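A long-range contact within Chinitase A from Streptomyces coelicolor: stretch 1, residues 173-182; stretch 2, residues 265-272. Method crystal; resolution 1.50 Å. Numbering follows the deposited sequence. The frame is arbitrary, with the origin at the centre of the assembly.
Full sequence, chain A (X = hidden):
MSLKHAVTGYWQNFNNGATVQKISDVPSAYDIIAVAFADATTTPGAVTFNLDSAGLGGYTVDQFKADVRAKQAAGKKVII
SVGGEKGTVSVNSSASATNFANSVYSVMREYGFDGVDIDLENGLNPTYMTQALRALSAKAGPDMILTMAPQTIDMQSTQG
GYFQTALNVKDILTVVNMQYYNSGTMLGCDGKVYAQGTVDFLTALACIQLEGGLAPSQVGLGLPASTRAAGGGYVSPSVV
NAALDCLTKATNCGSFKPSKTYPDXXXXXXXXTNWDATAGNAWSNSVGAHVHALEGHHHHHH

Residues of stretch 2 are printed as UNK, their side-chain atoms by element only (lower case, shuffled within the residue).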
# COMPACT_ATOMS: atom_id res chain seq x y z
N LEU A 173 4.34 4.99 11.49
CA LEU A 173 3.86 4.79 10.13
C LEU A 173 5.04 4.69 9.15
O LEU A 173 5.91 5.59 9.12
CB LEU A 173 3.00 5.99 9.76
CG LEU A 173 2.53 6.08 8.33
CD1 LEU A 173 1.50 4.98 7.96
CD2 LEU A 173 1.87 7.50 8.19
N THR A 174 5.05 3.63 8.34
CA THR A 174 6.08 3.49 7.30
C THR A 174 5.73 4.35 6.06
O THR A 174 6.47 5.30 5.74
CB THR A 174 6.26 2.02 6.88
OG1 THR A 174 6.47 1.24 8.09
CG2 THR A 174 7.45 1.88 5.96
N VAL A 175 4.60 4.03 5.42
CA VAL A 175 4.24 4.78 4.21
C VAL A 175 2.76 4.66 3.93
O VAL A 175 2.14 3.61 4.16
CB VAL A 175 5.09 4.33 2.99
CG1 VAL A 175 4.93 2.82 2.70
CG2 VAL A 175 4.77 5.13 1.74
N VAL A 176 2.21 5.79 3.43
CA VAL A 176 0.85 5.83 2.88
C VAL A 176 0.99 5.68 1.39
O VAL A 176 1.43 6.61 0.70
CB VAL A 176 0.12 7.14 3.21
CG1 VAL A 176 -1.27 7.14 2.60
CG2 VAL A 176 -0.02 7.29 4.75
N ASN A 177 0.64 4.50 0.87
CA ASN A 177 0.60 4.25 -0.58
C ASN A 177 -0.83 4.47 -1.07
O ASN A 177 -1.61 3.52 -1.19
CB ASN A 177 1.01 2.80 -0.89
CG ASN A 177 2.48 2.50 -0.58
OD1 ASN A 177 3.38 3.27 -0.96
ND2 ASN A 177 2.74 1.31 0.05
N MSE A 178 -1.21 5.72 -1.28
CA MSE A 178 -2.59 5.96 -1.75
C MSE A 178 -2.82 5.32 -3.12
O MSE A 178 -1.89 5.16 -3.92
CB MSE A 178 -2.92 7.47 -1.80
CG MSE A 178 -4.36 7.72 -2.20
SE MSE A 178 -4.82 9.61 -1.84
CE MSE A 178 -3.88 10.46 -3.29
N GLN A 179 -4.10 4.93 -3.35
CA GLN A 179 -4.49 4.33 -4.62
C GLN A 179 -4.92 5.49 -5.55
O GLN A 179 -6.05 6.01 -5.48
CB GLN A 179 -5.69 3.39 -4.41
CG GLN A 179 -5.40 2.26 -3.44
CD GLN A 179 -6.64 1.38 -3.26
OE1 GLN A 179 -7.31 1.02 -4.23
NE2 GLN A 179 -6.94 1.06 -2.01
N TYR A 180 -3.98 5.92 -6.40
CA TYR A 180 -4.27 7.04 -7.33
C TYR A 180 -5.02 6.51 -8.58
O TYR A 180 -4.57 6.69 -9.75
CB TYR A 180 -2.97 7.74 -7.76
CG TYR A 180 -2.26 8.48 -6.65
CD1 TYR A 180 -2.25 9.88 -6.60
CD2 TYR A 180 -1.56 7.77 -5.66
CE1 TYR A 180 -1.54 10.57 -5.59
CE2 TYR A 180 -0.90 8.44 -4.64
CZ TYR A 180 -0.87 9.85 -4.61
OH TYR A 180 -0.22 10.49 -3.58
N TYR A 181 -6.09 5.76 -8.33
CA TYR A 181 -6.77 5.04 -9.43
C TYR A 181 -8.14 4.58 -8.95
O TYR A 181 -8.48 4.70 -7.77
CB TYR A 181 -5.92 3.86 -9.92
CG TYR A 181 -5.51 2.86 -8.85
CD1 TYR A 181 -6.32 1.75 -8.54
CD2 TYR A 181 -4.29 2.96 -8.22
CE1 TYR A 181 -5.91 0.81 -7.55
CE2 TYR A 181 -3.86 2.01 -7.26
CZ TYR A 181 -4.67 0.95 -6.94
OH TYR A 181 -4.25 0.08 -5.98
N ASN A 182 -8.92 4.09 -9.92
CA ASN A 182 -10.39 3.86 -9.70
C ASN A 182 -11.05 5.06 -9.04
O ASN A 182 -11.88 4.93 -8.14
CB ASN A 182 -10.67 2.59 -8.85
CG ASN A 182 -10.22 1.32 -9.52
OD1 ASN A 182 -10.42 1.15 -10.73
ND2 ASN A 182 -9.58 0.44 -8.76
N UNK A 265 11.05 11.36 -0.75
CA UNK A 265 9.76 10.70 -1.13
C UNK A 265 9.98 9.19 -1.15
O UNK A 265 10.96 8.70 -1.75
c UNK A 265 7.92 10.76 -2.88
c UNK A 265 6.88 11.57 -2.11
c UNK A 265 9.33 11.18 -2.53
c UNK A 265 7.71 10.91 -4.37
N UNK A 266 9.06 8.43 -0.53
CA UNK A 266 9.36 6.99 -0.35
C UNK A 266 9.52 6.26 -1.68
O UNK A 266 10.48 5.52 -1.89
n UNK A 266 9.60 4.84 5.14
c UNK A 266 9.73 4.52 1.51
c UNK A 266 8.26 6.30 0.47
c UNK A 266 8.51 4.78 0.67
n UNK A 266 11.03 3.59 3.82
c UNK A 266 10.01 4.43 3.94
n UNK A 266 9.40 4.90 2.86
N UNK A 267 8.55 6.42 -2.58
CA UNK A 267 8.56 5.64 -3.82
C UNK A 267 7.17 5.41 -4.37
O UNK A 267 6.35 6.34 -4.42
N UNK A 268 6.92 4.15 -4.75
CA UNK A 268 5.71 3.83 -5.50
C UNK A 268 5.15 2.52 -5.04
O UNK A 268 5.79 1.78 -4.28
c UNK A 268 5.98 3.81 -7.04
N UNK A 269 3.93 2.25 -5.49
CA UNK A 269 3.22 1.01 -5.10
C UNK A 269 2.43 0.56 -6.31
O UNK A 269 1.99 1.38 -7.13
c UNK A 269 1.35 0.11 -3.56
c UNK A 269 -1.49 1.14 -3.48
se UNK A 269 -0.32 0.10 -4.67
c UNK A 269 2.27 1.30 -3.93
N UNK A 270 2.21 -0.77 -6.45
CA UNK A 270 1.27 -1.22 -7.49
C UNK A 270 0.35 -2.37 -7.06
O UNK A 270 0.77 -3.29 -6.31
c UNK A 270 1.99 -1.58 -8.80
c UNK A 270 2.76 -2.87 -8.67
o UNK A 270 1.05 -1.69 -9.88
N UNK A 271 -0.88 -2.27 -7.57
CA UNK A 271 -1.82 -3.40 -7.58
C UNK A 271 -1.74 -3.95 -9.01
O UNK A 271 -2.14 -3.24 -9.94
c UNK A 271 -3.22 -2.88 -7.31
n UNK A 271 -5.74 -5.46 -8.24
c UNK A 271 -4.49 -5.00 -6.42
c UNK A 271 -4.22 -4.02 -7.41
c UNK A 271 -4.03 -5.21 -5.11
c UNK A 271 -5.97 -6.98 -6.24
c UNK A 271 -5.47 -5.88 -6.96
c UNK A 271 -5.49 -7.16 -4.96
c UNK A 271 -4.98 -4.32 -8.51
c UNK A 271 -4.52 -6.29 -4.39
N UNK A 272 -1.22 -5.17 -9.24
CA UNK A 272 -0.67 -6.12 -8.27
C UNK A 272 0.56 -6.76 -8.93
O UNK A 272 0.77 -6.62 -10.13
c UNK A 272 -1.68 -7.25 -7.96
o UNK A 272 -1.97 -7.95 -9.18
O HOH W 1 8.62 6.59 7.09
O HOH W 2 5.93 2.07 -1.34

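Position 265 carries four side-chain carbons that fork at the second, with no other element. This is leucine, Leu 265; it is buried but makes no contact with the first stretch.

Position 266 has three carbons, a nitrogen, and then a carbon bearing two more nitrogens: a guanidinium, hence arginine. The chain suits its place because it is both long and polar-tipped. Near its root, CB of Arg 266 lies 3.9 Å from CG2 of Val 175; at its tip, NH2 of Arg 266 gives a weak hydrogen bond to the backbone O of Thr 174 (3.2 Å), while CG2 of Thr 174 sits over one face of the guanidinium. Water 1 joins the same two atoms, 2.8 Å from O of Thr 174 and 2.8 Å from NH2 of Arg 266, the latter link being weak.

Position 267 has no side-chain atoms and is glycine. Its phi/psi of 152/-134 would jam a CB against the carbonyl O of the preceding residue, so the backbone itself calls for Gly 267.

Position 268 shows a single carbon, which makes it alanine. The CA-to-CB bond of Ala 268 points away from the first stretch, and the small side chain is buried on that side, but its backbone O, with OD1 of Asn 177, receives hydrogen bonds from water 2 (3.0 and 2.8 Å from the water oxygen, respectively).

Position 269 holds two carbons, a selenium and a terminal carbon in an unbranched chain: selenomethionine, Met 269. Long, flexible and apolar, it extends along the first stretch from Asn 177 towards Tyr 181, with CB 3.6 Å from CG of Asn 177 and CE 3.3 Å from O of Asn 177 and 3.9 Å from OH of Tyr 181.

Position 270 has one carbon carrying an oxygen and a carbon, so it is threonine. Thr 270 points away, and its hydroxyl is hydrogen-bonded elsewhere in the structure.

Position 271 bears one carbon and fused five- and six-membered rings with one nitrogen: tryptophan. CB of Trp 271 approaches OH of Tyr 181 to 3.4 Å and offers apolar surface to CZ of Tyr 181 at 4.1 Å, while the partly exposed residue's indole leads away.

Position 272 has one carbon and one oxygen, a serine. Following a cis peptide bond, Ser 272 occupies an N-cap position, where its short hydroxyl side chain caps a backbone N just beyond the stretch.

The two strand axes cross at 48°, 7.4 Å apart at closest, and no backbone-to-backbone hydrogen bond joins the stretches. Side chains and waters make the contact instead: Met 269 fills the middle, Arg 266 reaches Thr 174, and Trp 271 meets Tyr 181.

Stretch 2 265-272: LRGAMTWS
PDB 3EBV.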